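Long-range contacts in HRDC domain-containing protein (Bifidobacterium adolescentis ATCC 15703, PDB 3CYM), which is uncharacterised but resembles ribonuclease D, and probably acts as a 3'-5' exonuclease on nucleic acids: residues P18-L24 with L71-L77; A239-R244 with W315-I319; A125-G129 with Q190-A196. All blocks are in the same frame, centred on the assembly; numbering follows the deposited sequence. Where two conformers were deposited one is given.

Contact 1. Residues P18-L24 with L71-L77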
# COMPACT_ATOMS: atom_id res chain seq x y z
N PRO A 18 -24.61 -3.10 8.64
CA PRO A 18 -24.74 -4.52 8.29
C PRO A 18 -24.13 -5.46 9.33
O PRO A 18 -23.25 -5.05 10.09
CB PRO A 18 -23.96 -4.65 6.97
CG PRO A 18 -23.62 -3.27 6.57
CD PRO A 18 -23.62 -2.42 7.78
N ASN A 19 -24.62 -6.69 9.37
CA ASN A 19 -23.99 -7.76 10.12
C ASN A 19 -22.88 -8.34 9.27
O ASN A 19 -22.94 -8.28 8.04
CB ASN A 19 -24.99 -8.87 10.45
CG ASN A 19 -26.18 -8.39 11.25
OD1 ASN A 19 -26.16 -7.30 11.83
ND2 ASN A 19 -27.23 -9.20 11.30
N VAL A 20 -21.88 -8.91 9.92
CA VAL A 20 -20.79 -9.55 9.20
C VAL A 20 -21.26 -10.89 8.60
O VAL A 20 -22.05 -11.62 9.20
CB VAL A 20 -19.52 -9.68 10.11
CG1 VAL A 20 -19.82 -10.47 11.37
CG2 VAL A 20 -18.33 -10.28 9.36
N ILE A 21 -20.83 -11.15 7.37
CA ILE A 21 -21.06 -12.42 6.71
C ILE A 21 -19.87 -13.33 7.03
O ILE A 21 -18.73 -13.07 6.60
CB ILE A 21 -21.26 -12.24 5.20
CG1 ILE A 21 -22.53 -11.43 4.94
CG2 ILE A 21 -21.38 -13.59 4.53
CD1 ILE A 21 -22.63 -10.82 3.57
N ASP A 22 -20.14 -14.37 7.81
CA ASP A 22 -19.09 -15.27 8.29
C ASP A 22 -19.47 -16.74 8.25
O ASP A 22 -18.74 -17.59 8.76
CB ASP A 22 -18.58 -14.86 9.69
CG ASP A 22 -19.68 -14.80 10.75
OD1 ASP A 22 -19.43 -14.15 11.79
OD2 ASP A 22 -20.79 -15.38 10.58
N THR A 23 -20.63 -17.04 7.65
CA THR A 23 -21.06 -18.43 7.45
C THR A 23 -21.26 -18.73 5.96
O THR A 23 -21.53 -17.82 5.17
CB THR A 23 -22.36 -18.76 8.23
OG1 THR A 23 -23.45 -17.95 7.74
CG2 THR A 23 -22.19 -18.51 9.72
N LEU A 24 -21.12 -20.00 5.59
CA LEU A 24 -21.38 -20.45 4.22
C LEU A 24 -22.78 -20.09 3.67
O LEU A 24 -22.85 -19.54 2.57
CB LEU A 24 -21.05 -21.94 4.03
CG LEU A 24 -21.23 -22.52 2.61
CD1 LEU A 24 -20.14 -22.02 1.67
CD2 LEU A 24 -21.26 -24.04 2.63
N LEU A 71 -20.28 -7.24 4.43
CA LEU A 71 -19.02 -7.23 5.17
C LEU A 71 -18.60 -8.68 5.37
O LEU A 71 -19.18 -9.39 6.18
CB LEU A 71 -19.16 -6.52 6.53
CG LEU A 71 -19.76 -5.11 6.57
CD1 LEU A 71 -19.63 -4.54 7.95
CD2 LEU A 71 -19.06 -4.20 5.60
N LEU A 72 -17.58 -9.11 4.64
CA LEU A 72 -17.26 -10.52 4.56
C LEU A 72 -16.01 -10.83 5.37
O LEU A 72 -14.97 -10.21 5.17
CB LEU A 72 -17.08 -10.97 3.10
CG LEU A 72 -18.14 -11.00 1.96
CD1 LEU A 72 -19.13 -12.13 2.06
CD2 LEU A 72 -18.88 -9.71 1.71
N ASP A 73 -16.14 -11.78 6.30
CA ASP A 73 -15.03 -12.26 7.13
C ASP A 73 -14.26 -13.35 6.38
O ASP A 73 -14.72 -14.48 6.34
CB ASP A 73 -15.63 -12.84 8.43
CG ASP A 73 -14.57 -13.30 9.46
OD1 ASP A 73 -13.38 -13.50 9.14
OD2 ASP A 73 -14.97 -13.48 10.63
N PRO A 74 -13.08 -13.01 5.80
CA PRO A 74 -12.35 -13.98 4.96
C PRO A 74 -11.91 -15.26 5.69
O PRO A 74 -12.03 -16.35 5.13
CB PRO A 74 -11.12 -13.18 4.49
CG PRO A 74 -11.50 -11.74 4.67
CD PRO A 74 -12.35 -11.74 5.90
N GLN A 75 -11.44 -15.11 6.92
CA GLN A 75 -10.92 -16.21 7.73
C GLN A 75 -12.01 -17.21 8.12
O GLN A 75 -11.83 -18.41 7.97
CB GLN A 75 -10.19 -15.69 8.98
CG GLN A 75 -8.86 -14.99 8.69
CD GLN A 75 -9.03 -13.60 8.09
OE1 GLN A 75 -10.08 -12.97 8.24
NE2 GLN A 75 -8.00 -13.12 7.39
N ALA A 76 -13.13 -16.69 8.61
CA ALA A 76 -14.30 -17.52 8.91
C ALA A 76 -14.86 -18.21 7.66
O ALA A 76 -15.27 -19.36 7.73
CB ALA A 76 -15.38 -16.70 9.58
N LEU A 77 -14.85 -17.51 6.52
CA LEU A 77 -15.40 -18.06 5.28
C LEU A 77 -14.49 -19.10 4.65
O LEU A 77 -14.98 -20.03 4.01
CB LEU A 77 -15.73 -16.95 4.27
CG LEU A 77 -16.88 -15.98 4.58
CD1 LEU A 77 -16.94 -14.86 3.54
CD2 LEU A 77 -18.22 -16.68 4.69
O HOH W 1 -22.96 -7.69 5.44
O HOH W 2 -17.12 -12.50 11.79
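Ile21 and Leu72 run alongside each other in the same direction, with Ile21 CG2 3.6 Å from Leu72 CD1. Leu77 closes in from the following helix: its CD2 reaches the backbone of the other segment, 3.5 Å from Thr23 O. Phe27 of helix 24-35 touches both leucines, and Ala26 and Tyr30 of the same helix pack on Ile21. Asp22 CB rests against Ala76 CB. At the other end, Leu71 CG meets Pro18 CB at 4.2 Å. Val20 has CG2 trans to its backbone N, which lays this methyl against Leu71 O and Asp73 CB.

The backbones run parallel. Ile21 N donates to Leu71 O at 2.7 Å, and Ile21 O accepts from Asp73 N at 2.9 Å, so one residue uses both its N-H and its C=O. This pairing adds the short strand 20-21 to the edge of the mixed sheet of the exonuclease domain, which belongs to the RNase H clan. Before it, a water bridges Asn19 O and Leu71 N.

Asp73 is the N-cap of helix 74-79. Asp73 OD1 accepts from Ala76 N at 3.2 Å; the N-H comes in over the carboxylate, well out of its plane. Asp73 OD2 forms a salt bridge with Arg159. A second water donates to both Asp22 OD1 and Asp73 OD2. It bridges two carboxylates whose mutual repulsion is probably eased by it and by Arg159.

Contact 2. Residues A239-R244 with W315-I319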
# COMPACT_ATOMS: atom_id res chain seq x y z
N ALA A 239 20.87 -11.21 9.99
CA ALA A 239 20.51 -12.45 10.67
C ALA A 239 19.31 -12.27 11.62
O ALA A 239 18.41 -13.11 11.65
CB ALA A 239 21.71 -13.00 11.43
N LEU A 240 19.31 -11.16 12.36
CA LEU A 240 18.21 -10.80 13.26
C LEU A 240 16.90 -10.47 12.53
O LEU A 240 15.85 -10.96 12.94
CB LEU A 240 18.60 -9.62 14.16
CG LEU A 240 19.52 -9.92 15.34
CD1 LEU A 240 19.91 -8.61 15.96
CD2 LEU A 240 18.86 -10.81 16.39
N TRP A 241 16.98 -9.66 11.48
CA TRP A 241 15.82 -9.35 10.64
C TRP A 241 15.17 -10.61 10.09
O TRP A 241 13.94 -10.72 10.08
CB TRP A 241 16.19 -8.43 9.47
CG TRP A 241 14.98 -7.95 8.70
CD1 TRP A 241 14.32 -6.76 8.89
CD2 TRP A 241 14.28 -8.63 7.64
NE1 TRP A 241 13.26 -6.66 8.02
CE2 TRP A 241 13.21 -7.80 7.24
CE3 TRP A 241 14.46 -9.87 6.99
CZ2 TRP A 241 12.32 -8.16 6.22
CZ3 TRP A 241 13.56 -10.24 5.98
CH2 TRP A 241 12.51 -9.38 5.60
N THR A 242 16.01 -11.54 9.61
CA THR A 242 15.55 -12.76 8.97
C THR A 242 14.80 -13.66 9.94
O THR A 242 13.68 -14.10 9.65
CB THR A 242 16.72 -13.54 8.34
OG1 THR A 242 17.39 -12.69 7.40
CG2 THR A 242 16.24 -14.80 7.62
N ARG A 243 15.41 -13.93 11.10
CA ARG A 243 14.77 -14.77 12.10
C ARG A 243 13.50 -14.13 12.67
O ARG A 243 12.49 -14.81 12.84
CB ARG A 243 15.75 -15.17 13.21
CG ARG A 243 15.20 -16.20 14.20
CD ARG A 243 14.56 -17.43 13.55
NE ARG A 243 14.11 -18.39 14.56
CZ ARG A 243 13.19 -19.33 14.39
NH1 ARG A 243 12.54 -19.47 13.24
NH2 ARG A 243 12.89 -20.14 15.41
N ARG A 244 13.55 -12.82 12.91
CA ARG A 244 12.37 -12.06 13.34
C ARG A 244 11.23 -12.16 12.32
O ARG A 244 10.07 -12.24 12.69
CB ARG A 244 12.74 -10.59 13.58
CG ARG A 244 11.64 -9.71 14.15
CD ARG A 244 12.08 -8.26 14.22
NE ARG A 244 12.12 -7.60 12.91
CZ ARG A 244 12.27 -6.29 12.74
NH1 ARG A 244 12.30 -5.78 11.52
NH2 ARG A 244 12.37 -5.48 13.79
N TRP A 315 17.22 -14.89 20.25
CA TRP A 315 17.98 -13.85 19.58
C TRP A 315 19.47 -14.02 19.86
O TRP A 315 20.28 -13.79 18.98
CB TRP A 315 17.51 -12.46 19.98
CG TRP A 315 16.02 -12.27 19.87
CD1 TRP A 315 15.16 -11.99 20.89
CD2 TRP A 315 15.22 -12.36 18.68
NE1 TRP A 315 13.88 -11.89 20.42
CE2 TRP A 315 13.88 -12.11 19.07
CE3 TRP A 315 15.50 -12.61 17.33
CZ2 TRP A 315 12.82 -12.11 18.15
CZ3 TRP A 315 14.44 -12.61 16.42
CH2 TRP A 315 13.12 -12.37 16.84
N LYS A 316 19.80 -14.46 21.07
CA LYS A 316 21.18 -14.74 21.49
C LYS A 316 21.87 -15.76 20.57
O LYS A 316 22.99 -15.53 20.13
CB LYS A 316 21.19 -15.21 22.95
CG LYS A 316 22.56 -15.60 23.51
CD LYS A 316 22.56 -15.60 25.05
CE LYS A 316 21.56 -16.59 25.67
NZ LYS A 316 22.00 -18.01 25.55
N ASN A 317 21.17 -16.86 20.26
CA ASN A 317 21.62 -17.89 19.32
C ASN A 317 21.87 -17.35 17.91
O ASN A 317 22.78 -17.80 17.21
CB ASN A 317 20.59 -19.02 19.21
CG ASN A 317 20.46 -19.85 20.49
OD1 ASN A 317 21.39 -19.96 21.28
ND2 ASN A 317 19.28 -20.44 20.67
N ILE A 318 21.04 -16.41 17.48
CA ILE A 318 21.15 -15.82 16.15
C ILE A 318 22.39 -14.92 16.07
O ILE A 318 23.11 -14.96 15.07
CB ILE A 318 19.83 -15.07 15.76
CG1 ILE A 318 18.67 -16.06 15.60
CG2 ILE A 318 20.00 -14.23 14.51
CD1 ILE A 318 18.89 -17.18 14.57
N ILE A 319 22.64 -14.15 17.14
CA ILE A 319 23.82 -13.28 17.20
C ILE A 319 25.11 -14.11 17.15
O ILE A 319 26.06 -13.73 16.45
CB ILE A 319 23.76 -12.31 18.43
CG1 ILE A 319 22.52 -11.41 18.34
CG2 ILE A 319 25.01 -11.44 18.52
CD1 ILE A 319 22.12 -10.77 19.68
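Ile318 has CG1 trans to its carbonyl carbon (chi1 -66°), which puts CG2 over the backbone of the facing helix. Ile318 CG2 lies 3.5 Å from Ala239 O and 3.7 Å from Ala239 CB. Trp315 has a similar first torsion, chi1 -50°, and its side chain extends toward helix 231-250. There the six-membered ring meets Arg244 with its edge: Trp315 CH2 is 3.6 Å from Arg244 CA, and Arg244 N lies in the ring plane.

Leu240 CD2 touches both groups. It is 3.9 Å from Trp315 CE3, approaching the ring obliquely, and Leu240 CD2 is also 4.1 Å from Ile318 CG2. It touches Ile319 CG1 as well. From the Arg243 side chain, CB and CG touch Ile318. Arg243 CG is 3.7 Å from Ile318 CG1, and the two side chains cross at about a right angle.

The short helical segments run roughly antiparallel, 140° between their directions, with axes 9.7 Å apart. They join the first helix of the HRDC region to helix 312-323. Val267 of helix 261-270 touches both Leu240 and Ile319.

No hydrogen bond joins the two segments. The guanidinium groups lead away, Arg243 to Glu246 and Arg244 to Asp261, so the charges are met beside the interface. What holds these helices to each other here is therefore apolar packing, including the aliphatic parts of both arginines.

Contact 3. Residues A125-G129 with Q190-A196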
# COMPACT_ATOMS: atom_id res chain seq x y z
N ALA A 125 -9.50 11.25 -9.02
CA ALA A 125 -9.40 12.51 -8.27
C ALA A 125 -8.11 13.29 -8.55
O ALA A 125 -8.15 14.51 -8.68
CB ALA A 125 -9.55 12.27 -6.77
N ARG A 126 -7.00 12.57 -8.65
CA ARG A 126 -5.67 13.13 -8.95
C ARG A 126 -5.61 13.75 -10.34
O ARG A 126 -5.14 14.87 -10.52
CB ARG A 126 -4.59 12.04 -8.90
CG ARG A 126 -4.57 11.17 -7.68
CD ARG A 126 -3.85 11.83 -6.54
NE ARG A 126 -2.40 11.78 -6.64
CZ ARG A 126 -1.62 12.82 -6.93
NH1 ARG A 126 -0.31 12.67 -6.99
NH2 ARG A 126 -2.15 14.01 -7.17
N LEU A 127 -6.08 12.99 -11.33
CA LEU A 127 -6.17 13.48 -12.72
C LEU A 127 -7.01 14.76 -12.81
O LEU A 127 -6.65 15.68 -13.54
CB LEU A 127 -6.74 12.42 -13.66
CG LEU A 127 -5.83 11.26 -14.09
CD1 LEU A 127 -6.71 10.14 -14.58
CD2 LEU A 127 -4.87 11.67 -15.19
N LEU A 128 -8.10 14.79 -12.05
CA LEU A 128 -8.99 15.95 -11.91
C LEU A 128 -8.34 17.13 -11.18
O LEU A 128 -8.87 18.24 -11.19
CB LEU A 128 -10.26 15.54 -11.16
CG LEU A 128 -11.58 15.34 -11.91
CD1 LEU A 128 -11.36 15.14 -13.40
CD2 LEU A 128 -12.35 14.17 -11.31
N GLY A 129 -7.21 16.87 -10.52
CA GLY A 129 -6.45 17.92 -9.89
C GLY A 129 -6.73 18.08 -8.41
O GLY A 129 -6.27 19.05 -7.81
N GLN A 190 -13.76 17.46 -18.40
CA GLN A 190 -12.38 17.93 -18.41
C GLN A 190 -11.58 17.30 -19.55
O GLN A 190 -10.42 17.66 -19.77
CB GLN A 190 -11.69 17.65 -17.07
CG GLN A 190 -12.01 18.65 -15.94
CD GLN A 190 -10.99 18.59 -14.80
OE1 GLN A 190 -9.84 18.17 -14.98
NE2 GLN A 190 -11.40 19.03 -13.61
N GLY A 191 -12.20 16.37 -20.26
CA GLY A 191 -11.58 15.67 -21.39
C GLY A 191 -10.45 14.74 -20.98
O GLY A 191 -9.49 14.56 -21.74
N LYS A 192 -10.55 14.17 -19.78
CA LYS A 192 -9.54 13.26 -19.24
C LYS A 192 -10.01 11.80 -19.09
O LYS A 192 -9.31 10.99 -18.48
CB LYS A 192 -8.99 13.79 -17.90
CG LYS A 192 -8.51 15.24 -17.95
CD LYS A 192 -7.78 15.65 -16.70
CE LYS A 192 -7.21 17.04 -16.86
NZ LYS A 192 -6.89 17.64 -15.55
N MET A 193 -11.17 11.47 -19.66
CA MET A 193 -11.79 10.14 -19.49
C MET A 193 -10.95 9.00 -20.06
O MET A 193 -10.85 7.95 -19.44
CB MET A 193 -13.24 10.12 -20.02
CG MET A 193 -14.13 8.94 -19.56
SD MET A 193 -14.43 8.62 -17.77
CE MET A 193 -13.40 7.19 -17.52
N GLU A 194 -10.31 9.21 -21.22
CA GLU A 194 -9.44 8.15 -21.76
C GLU A 194 -8.10 8.04 -21.03
O GLU A 194 -7.50 6.96 -20.98
CB GLU A 194 -9.27 8.21 -23.29
CG GLU A 194 -9.07 9.58 -23.92
CD GLU A 194 -10.38 10.26 -24.29
OE1 GLU A 194 -10.51 11.48 -24.07
OE2 GLU A 194 -11.28 9.57 -24.81
N TRP A 195 -7.66 9.15 -20.43
CA TRP A 195 -6.48 9.15 -19.57
C TRP A 195 -6.80 8.30 -18.36
O TRP A 195 -6.03 7.42 -18.00
CB TRP A 195 -6.17 10.56 -19.06
CG TRP A 195 -5.68 11.57 -20.05
CD1 TRP A 195 -5.66 11.46 -21.41
CD2 TRP A 195 -5.18 12.87 -19.74
NE1 TRP A 195 -5.16 12.62 -21.96
CE2 TRP A 195 -4.85 13.49 -20.95
CE3 TRP A 195 -4.98 13.56 -18.53
CZ2 TRP A 195 -4.32 14.79 -21.01
CZ3 TRP A 195 -4.44 14.84 -18.58
CH2 TRP A 195 -4.13 15.45 -19.81
N ALA A 196 -7.96 8.58 -17.75
CA ALA A 196 -8.50 7.81 -16.63
C ALA A 196 -8.55 6.32 -16.93
O ALA A 196 -7.94 5.52 -16.21
CB ALA A 196 -9.87 8.33 -16.23
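Leu127 is gripped at both ends, by its side chain and by its carbonyl. Leu127 CD1 presses on the backbone of the facing helix, 3.6 Å from Ala196 CA, and also touches the Ala196 methyl. The other branch meets the edge of the Trp195 ring, with Leu127 CD2 3.8 Å from Trp195 CE3. With CG trans to the carbonyl carbon (chi1 -76°), the two methyls are directed at the first turn of helix 193-207. Ile386 of helix 384-387 touches the same leucine.

Leu128 turns its end back toward Gln190, although its CB points away. Leu128 CD1 lies 3.7 Å from Gln190 OE1. Leu187 and Phe142 also pack on this leucine. Gly129 follows at once with positive phi and closes helix 121-127 in a Schellman motif.

Lys192 is the N-cap residue of helix 193-207. Lys192 CG sits over one face of the Trp195 ring, toward its rim, and from there the extended chain carries NZ to Leu127. Lys192 NZ donates to Leu127 O at 2.8 Å, tilted 18° from the carbonyl plane. Lys192 NZ also donates to Gln190 OE1 at 3.1 Å. It bonds Thr380 O too, and weakly Thr382 OG1, which brings in the C-terminal part of the chain. Trp195 stacks on Trp419 of that part.

The positive charge of the ammonium group is probably stabilised by these carbonyl dipoles. It sits where the ends of helices 121-127 and 176-190 and the start of helix 193-207 come together with the C-terminal region.

Overall arrangement
From the N terminus, contact 1 comes first. It closes a loop of 46 residues that holds helix 24-35 and the hairpin strands of the exonuclease sheet. Contact 3 opens later and closes a second loop, mostly helical, from helix 121-127 to the start of helix 193-207. At helix 231-250 contact 2 opens; it closes at helix 312-323, after 70 residues without strand. The three loops follow in series; none nests or crosses. Contacts 2 and 3 lie on opposite sides of the chain's centre, their centres about 49 Å apart. Contact 1 adds strand 20-21 to the sheet edge, contact 3 borders the C-terminal region, and contact 2 joins helix 231-250, in the HRDC region, to helix 312-323.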